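Local coordinates for protein probable glutathione S-transferase (Pseudomonas aeruginosa, PDB 6JWK) that probably catalyses the glutathione-dependent isomerisation of maleylpyruvate, as a zeta-class member of the glutathione S-transferase superfamily, at residues R90-E95 and H149-F154; R129-W134 and L171-R176. All coordinates share one frame; numbering follows the deposited sequence.

Both contacts lie in the helical GST C-terminal domain and share helix 124-149: contact 2 uses an early turn of it, contact 1 its last residue and the loop that follows. Their centres are about 23 Å apart and their nearest atoms about 11 Å, so they do not touch. Contact 1 ties this helix end to helix 87-103 through one amide and two waters; contact 2 packs a tyrosine against helix 162-176. Each has residues reaching the second subunit. Contact 2 lies near a bound sulfate, probably from the crystallisation liquor: the N173 side chain is about 5 Å from it, and bonds S10 of the thioredoxin-like domain, whose serine-rich motif binds glutathione in zeta-class relatives.

Contact 1 of 2, residues R90-E95 and H149-F154; sequences RAQALE and HRRGAF
Q92 meets H149 and R151 because its CG stands beside the backbone N (chi1 -75°) and the chain beyond runs extended, carrying the amide out from the helix. R151 comes the other way: its chain bends at chi2 and chi3 and turns the guanidinium back to the glutamine. There R151 NH2 gives Q92 OE1 a nearly straight hydrogen bond of 3.0 Å (N-H...O 160°), which arrives in the carbonyl plane on a lone pair. Amide and guanidinium are nearly coplanar, and OE1 sits at the guanidinium edge. The other end of the amide lies over one face of the H149 ring, Q92 NE2 being 3.5 Å from H149 CD2, with the two planes only 16° apart. Water 1 ties the three residues together: it donates to Q92 OE1 at 2.7 Å and to H149 O at 2.6 Å, and accepts from R151 NE at 2.9 Å. Two donors thus grip OE1, which settles the rotation of the amide. Water 2 joins the helix backbone to the ring, donating to Q92 O and lying 3.1 Å from H149 ND1. Beyond H149 the chain leaves helical geometry, and R150 NE bonds G152 O at 2.9 Å while its NH2 reaches A153 O, both bonds staying within the turn. E95 OE1 is 5.3 Å from H149 ND1, close enough that its charge could favour protonation of the ring, although E95 OE2 is already bonded to S64 N of the second subunit. In the fold, the contact joins helix 87-103 to the C-terminal end of helix 124-149. A93 and L94 pack on the start of helix 162-176, F154 packs against helix 185-195, and R90 forms a salt bridge with D71 of the second subunit.

Contact 2 of 2, residues R129-W134 and L171-R176; sequences RWYAHW and LANARR
Y131 and A174 bring two helical segments together, their CA atoms 7.9 Å apart, with no hydrogen bond between the segments. Y131 spans the gap: its CG lies anti to the backbone N (chi1 -159°), which sends the ring across to helix 162-176. CE1 comes within 4.1 Å of A174 CA, and the ring approaches N173 O obliquely. The phenol oxygen reaches the root of the asparagine, OH lying 3.0 Å from N173 CB, a distance short for oxygen and carbon, so its exact value is doubtful. The N173 amide stands nearly perpendicular to the ring, its plane turned 84° from it, and Y131 OH is 3.7 Å from N173 ND2, too far for a bond. Both ends of that amide are taken by others. N173 OD1 accepts from R176 NH1 at 2.8 Å, the donor tilted 32° from the carbonyl plane, while ND2 bonds S10 OG at the start of helix 10-22 in the thioredoxin-like domain. Beside Y131 on helix 124-149, W130 and W134 meet the ring of Y115 of the second subunit. Chemically, then, the contact is buried packing of a phenol on an asparagine stem and helix backbone; bonds to S10 and R176 probably fix which way the amide is turned, and its link to S10 joins the two domains.

Contact 1 of 2, residues R90-E95 and H149-F154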
loop_
_atom_site.group_PDB
_atom_site.type_symbol
_atom_site.label_atom_id
_atom_site.label_comp_id
_atom_site.label_asym_id
_atom_site.label_seq_id
_atom_site.Cartn_x
_atom_site.Cartn_y
_atom_site.Cartn_z
ATOM N N ARG B 90 4.805 11.389 10.422
ATOM C CA ARG B 90 4.482 10.898 9.056
ATOM C C ARG B 90 4.654 9.365 9.017
ATOM O O ARG B 90 3.715 8.655 8.537
ATOM C CB ARG B 90 5.335 11.607 8.000
ATOM C CG ARG B 90 5.004 11.117 6.589
ATOM C CD ARG B 90 5.561 11.931 5.458
ATOM N NE ARG B 90 6.987 12.052 5.576
ATOM C CZ ARG B 90 7.631 13.081 6.113
ATOM N NH1 ARG B 90 8.954 13.080 6.139
ATOM N NH2 ARG B 90 6.970 14.115 6.617
ATOM N N ALA B 91 5.772 8.836 9.538
ATOM C CA ALA B 91 6.063 7.383 9.529
ATOM C C ALA B 91 4.944 6.647 10.258
ATOM O O ALA B 91 4.485 5.624 9.771
ATOM C CB ALA B 91 7.415 7.073 10.128
ATOM N N GLN B 92 4.469 7.204 11.382
ATOM C CA GLN B 92 3.388 6.590 12.189
ATOM C C GLN B 92 2.056 6.631 11.431
ATOM O O GLN B 92 1.338 5.649 11.461
ATOM C CB GLN B 92 3.359 7.320 13.537
ATOM C CG GLN B 92 4.527 6.891 14.413
ATOM C CD GLN B 92 4.568 7.614 15.742
ATOM O OE1 GLN B 92 4.092 8.742 15.878
ATOM N NE2 GLN B 92 5.248 6.996 16.698
ATOM N N ALA B 93 1.718 7.748 10.805
ATOM C CA ALA B 93 0.453 7.874 10.034
ATOM C C ALA B 93 0.520 6.920 8.825
ATOM O O ALA B 93 -0.438 6.161 8.600
ATOM C CB ALA B 93 0.283 9.322 9.666
ATOM N N LEU B 94 1.650 6.883 8.106
ATOM C CA LEU B 94 1.785 5.967 6.933
ATOM C C LEU B 94 1.769 4.512 7.379
ATOM O O LEU B 94 1.189 3.701 6.654
ATOM C CB LEU B 94 3.040 6.288 6.118
ATOM C CG LEU B 94 3.048 7.676 5.489
ATOM C CD1 LEU B 94 4.419 7.981 4.840
ATOM C CD2 LEU B 94 1.925 7.788 4.484
ATOM N N GLU B 95 2.248 4.207 8.575
ATOM C CA GLU B 95 2.254 2.803 9.076
ATOM C C GLU B 95 0.797 2.346 9.186
ATOM O O GLU B 95 0.488 1.182 8.776
ATOM C CB GLU B 95 3.051 2.610 10.371
ATOM C CG GLU B 95 2.843 1.202 10.972
ATOM C CD GLU B 95 3.988 0.380 11.568
ATOM O OE1 GLU B 95 4.546 0.876 12.533
ATOM O OE2 GLU B 95 4.220 -0.853 11.159
ATOM N N HIS B 149 -0.089 5.562 19.033
ATOM C CA HIS B 149 0.661 6.578 18.258
ATOM C C HIS B 149 -0.161 7.818 17.911
ATOM O O HIS B 149 0.426 8.731 17.321
ATOM C CB HIS B 149 1.261 5.938 16.995
ATOM C CG HIS B 149 2.235 4.846 17.300
ATOM N ND1 HIS B 149 2.386 3.730 16.479
ATOM C CD2 HIS B 149 3.121 4.694 18.314
ATOM C CE1 HIS B 149 3.300 2.925 17.018
ATOM N NE2 HIS B 149 3.742 3.475 18.161
ATOM N N ARG B 150 -1.469 7.813 18.121
ATOM C CA ARG B 150 -2.301 8.974 17.739
ATOM C C ARG B 150 -1.755 10.259 18.371
ATOM O O ARG B 150 -1.175 10.209 19.478
ATOM C CB ARG B 150 -3.761 8.803 18.127
ATOM C CG ARG B 150 -4.033 8.970 19.621
ATOM C CD ARG B 150 -5.383 8.405 19.966
ATOM N NE ARG B 150 -6.455 9.033 19.209
ATOM C CZ ARG B 150 -7.689 8.548 19.117
ATOM N NH1 ARG B 150 -8.032 7.417 19.689
ATOM N NH2 ARG B 150 -8.585 9.193 18.424
ATOM N N ARG B 151 -1.929 11.380 17.703
ATOM C CA ARG B 151 -1.458 12.679 18.232
ATOM C C ARG B 151 -2.612 13.453 18.865
ATOM O O ARG B 151 -2.334 14.428 19.556
ATOM C CB ARG B 151 -0.749 13.467 17.135
ATOM C CG ARG B 151 0.490 12.760 16.598
ATOM C CD ARG B 151 1.627 12.873 17.610
ATOM N NE ARG B 151 2.527 11.733 17.590
ATOM C CZ ARG B 151 3.553 11.589 18.413
ATOM N NH1 ARG B 151 3.776 12.535 19.323
ATOM N NH2 ARG B 151 4.310 10.491 18.346
ATOM N N GLY B 152 -3.859 13.081 18.591
ATOM C CA GLY B 152 -5.029 13.901 18.964
ATOM C C GLY B 152 -6.340 13.164 18.781
ATOM O O GLY B 152 -6.354 11.910 18.849
ATOM N N ALA B 153 -7.403 13.950 18.673
ATOM C CA ALA B 153 -8.799 13.505 18.472
ATOM C C ALA B 153 -8.779 12.640 17.225
ATOM O O ALA B 153 -9.471 11.635 17.199
ATOM C CB ALA B 153 -9.727 14.679 18.293
ATOM N N PHE B 154 -7.981 13.057 16.250
ATOM C CA PHE B 154 -7.675 12.246 15.041
ATOM C C PHE B 154 -6.242 11.738 15.163
ATOM O O PHE B 154 -5.477 12.219 16.018
ATOM C CB PHE B 154 -7.904 13.056 13.764
ATOM C CG PHE B 154 -9.278 13.671 13.675
ATOM C CD1 PHE B 154 -10.334 12.950 13.135
ATOM C CD2 PHE B 154 -9.540 14.908 14.276
ATOM C CE1 PHE B 154 -11.602 13.499 13.087
ATOM C CE2 PHE B 154 -10.800 15.471 14.192
ATOM C CZ PHE B 154 -11.827 14.764 13.601
HETATM O O HOH W 1 1.726 10.011 15.412
HETATM O O HOH W 2 1.304 3.986 13.634
#

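Contact 2 of 2, residues R129-W134 and L171-R176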
loop_
_atom_site.group_PDB
_atom_site.type_symbol
_atom_site.label_atom_id
_atom_site.label_comp_id
_atom_site.label_asym_id
_atom_site.label_seq_id
_atom_site.Cartn_x
_atom_site.Cartn_y
_atom_site.Cartn_z
ATOM N N ARG B 129 -16.172 -15.704 5.791
ATOM C CA ARG B 129 -15.140 -16.095 6.805
ATOM C C ARG B 129 -13.732 -15.631 6.369
ATOM O O ARG B 129 -12.869 -15.271 7.221
ATOM C CB ARG B 129 -15.125 -17.617 7.016
ATOM C CG ARG B 129 -16.343 -18.167 7.770
ATOM C CD ARG B 129 -16.438 -19.688 7.976
ATOM N NE ARG B 129 -15.834 -20.344 6.826
ATOM C CZ ARG B 129 -14.589 -20.846 6.770
ATOM N NH1 ARG B 129 -13.804 -20.854 7.840
ATOM N NH2 ARG B 129 -14.143 -21.350 5.629
ATOM N N TRP B 130 -13.449 -15.671 5.074
ATOM C CA TRP B 130 -12.176 -15.095 4.557
ATOM C C TRP B 130 -12.139 -13.608 4.938
ATOM O O TRP B 130 -11.135 -13.189 5.498
ATOM C CB TRP B 130 -12.102 -15.327 3.042
ATOM C CG TRP B 130 -11.209 -14.441 2.235
ATOM C CD1 TRP B 130 -11.467 -13.169 1.794
ATOM C CD2 TRP B 130 -9.982 -14.843 1.613
ATOM N NE1 TRP B 130 -10.451 -12.733 0.988
ATOM C CE2 TRP B 130 -9.529 -13.742 0.854
ATOM C CE3 TRP B 130 -9.207 -16.014 1.647
ATOM C CZ2 TRP B 130 -8.332 -13.789 0.136
ATOM C CZ3 TRP B 130 -8.023 -16.056 0.929
ATOM C CH2 TRP B 130 -7.583 -14.943 0.209
ATOM N N TYR B 131 -13.189 -12.869 4.584
ATOM C CA TYR B 131 -13.305 -11.399 4.764
ATOM C C TYR B 131 -13.010 -11.080 6.236
ATOM O O TYR B 131 -12.143 -10.203 6.558
ATOM C CB TYR B 131 -14.664 -10.915 4.261
ATOM C CG TYR B 131 -14.716 -9.447 3.936
ATOM C CD1 TYR B 131 -14.689 -8.467 4.924
ATOM C CD2 TYR B 131 -14.817 -9.042 2.624
ATOM C CE1 TYR B 131 -14.751 -7.121 4.600
ATOM C CE2 TYR B 131 -14.881 -7.701 2.287
ATOM C CZ TYR B 131 -14.863 -6.737 3.278
ATOM O OH TYR B 131 -14.922 -5.426 2.867
ATOM N N ALA B 132 -13.644 -11.856 7.118
ATOM C CA ALA B 132 -13.686 -11.599 8.570
ATOM C C ALA B 132 -12.332 -11.956 9.165
ATOM O O ALA B 132 -11.899 -11.283 10.118
ATOM C CB ALA B 132 -14.833 -12.374 9.210
ATOM N N HIS B 133 -11.611 -12.922 8.581
ATOM C CA HIS B 133 -10.257 -13.290 9.077
ATOM C C HIS B 133 -9.267 -12.116 8.830
ATOM O O HIS B 133 -8.526 -11.758 9.737
ATOM C CB HIS B 133 -9.778 -14.638 8.478
ATOM C CG HIS B 133 -8.345 -14.949 8.780
ATOM N ND1 HIS B 133 -7.905 -15.322 10.043
ATOM C CD2 HIS B 133 -7.241 -14.909 7.997
ATOM C CE1 HIS B 133 -6.605 -15.530 10.015
ATOM N NE2 HIS B 133 -6.170 -15.256 8.778
ATOM N N TRP B 134 -9.197 -11.578 7.630
ATOM C CA TRP B 134 -8.203 -10.539 7.280
ATOM C C TRP B 134 -8.621 -9.264 8.037
ATOM O O TRP B 134 -7.731 -8.532 8.542
ATOM C CB TRP B 134 -8.136 -10.367 5.756
ATOM C CG TRP B 134 -7.765 -11.631 5.035
ATOM C CD1 TRP B 134 -8.477 -12.234 4.048
ATOM C CD2 TRP B 134 -6.638 -12.479 5.292
ATOM N NE1 TRP B 134 -7.867 -13.399 3.664
ATOM C CE2 TRP B 134 -6.748 -13.587 4.427
ATOM C CE3 TRP B 134 -5.527 -12.411 6.138
ATOM C CZ2 TRP B 134 -5.813 -14.623 4.405
ATOM C CZ3 TRP B 134 -4.578 -13.415 6.098
ATOM C CH2 TRP B 134 -4.721 -14.506 5.239
ATOM N N LEU B 171 -13.842 0.378 7.739
ATOM C CA LEU B 171 -14.870 0.035 8.785
ATOM C C LEU B 171 -16.256 -0.101 8.146
ATOM O O LEU B 171 -16.963 -1.078 8.456
ATOM C CB LEU B 171 -14.840 1.088 9.902
ATOM C CG LEU B 171 -13.590 1.069 10.763
ATOM C CD1 LEU B 171 -13.523 2.331 11.616
ATOM C CD2 LEU B 171 -13.574 -0.188 11.620
ATOM N N ALA B 172 -16.633 0.766 7.207
ATOM C CA ALA B 172 -17.962 0.660 6.544
ATOM C C ALA B 172 -18.053 -0.722 5.876
ATOM O O ALA B 172 -19.034 -1.412 6.066
ATOM C CB ALA B 172 -18.169 1.775 5.562
ATOM N N ASN B 173 -16.982 -1.141 5.224
ATOM C CA ASN B 173 -16.899 -2.421 4.480
ATOM C C ASN B 173 -17.021 -3.577 5.463
ATOM O O ASN B 173 -17.802 -4.526 5.162
ATOM C CB ASN B 173 -15.580 -2.587 3.738
ATOM C CG ASN B 173 -15.577 -2.000 2.358
ATOM O OD1 ASN B 173 -16.637 -1.669 1.827
ATOM N ND2 ASN B 173 -14.375 -1.892 1.789
ATOM N N ALA B 174 -16.223 -3.552 6.529
ATOM C CA ALA B 174 -16.218 -4.632 7.540
ATOM C C ALA B 174 -17.628 -4.754 8.154
ATOM O O ALA B 174 -18.109 -5.920 8.369
ATOM C CB ALA B 174 -15.164 -4.409 8.585
ATOM N N ARG B 175 -18.283 -3.616 8.418
ATOM C CA ARG B 175 -19.606 -3.602 9.090
ATOM C C ARG B 175 -20.590 -4.280 8.140
ATOM O O ARG B 175 -21.327 -5.178 8.595
ATOM C CB ARG B 175 -20.058 -2.173 9.401
ATOM C CG ARG B 175 -21.489 -2.060 9.926
ATOM C CD ARG B 175 -21.798 -0.643 10.428
ATOM N NE ARG B 175 -20.850 -0.239 11.484
ATOM C CZ ARG B 175 -19.828 0.626 11.378
ATOM N NH1 ARG B 175 -19.581 1.242 10.240
ATOM N NH2 ARG B 175 -19.015 0.829 12.400
ATOM N N ARG B 176 -20.567 -3.863 6.873
ATOM C CA ARG B 176 -21.495 -4.337 5.826
ATOM C C ARG B 176 -21.285 -5.845 5.597
ATOM O O ARG B 176 -22.264 -6.523 5.223
ATOM C CB ARG B 176 -21.345 -3.517 4.550
ATOM C CG ARG B 176 -22.471 -3.762 3.561
ATOM C CD ARG B 176 -22.406 -2.788 2.399
ATOM N NE ARG B 176 -21.194 -3.047 1.635
ATOM C CZ ARG B 176 -20.100 -2.273 1.597
ATOM N NH1 ARG B 176 -19.059 -2.649 0.871
ATOM N NH2 ARG B 176 -20.037 -1.125 2.255
#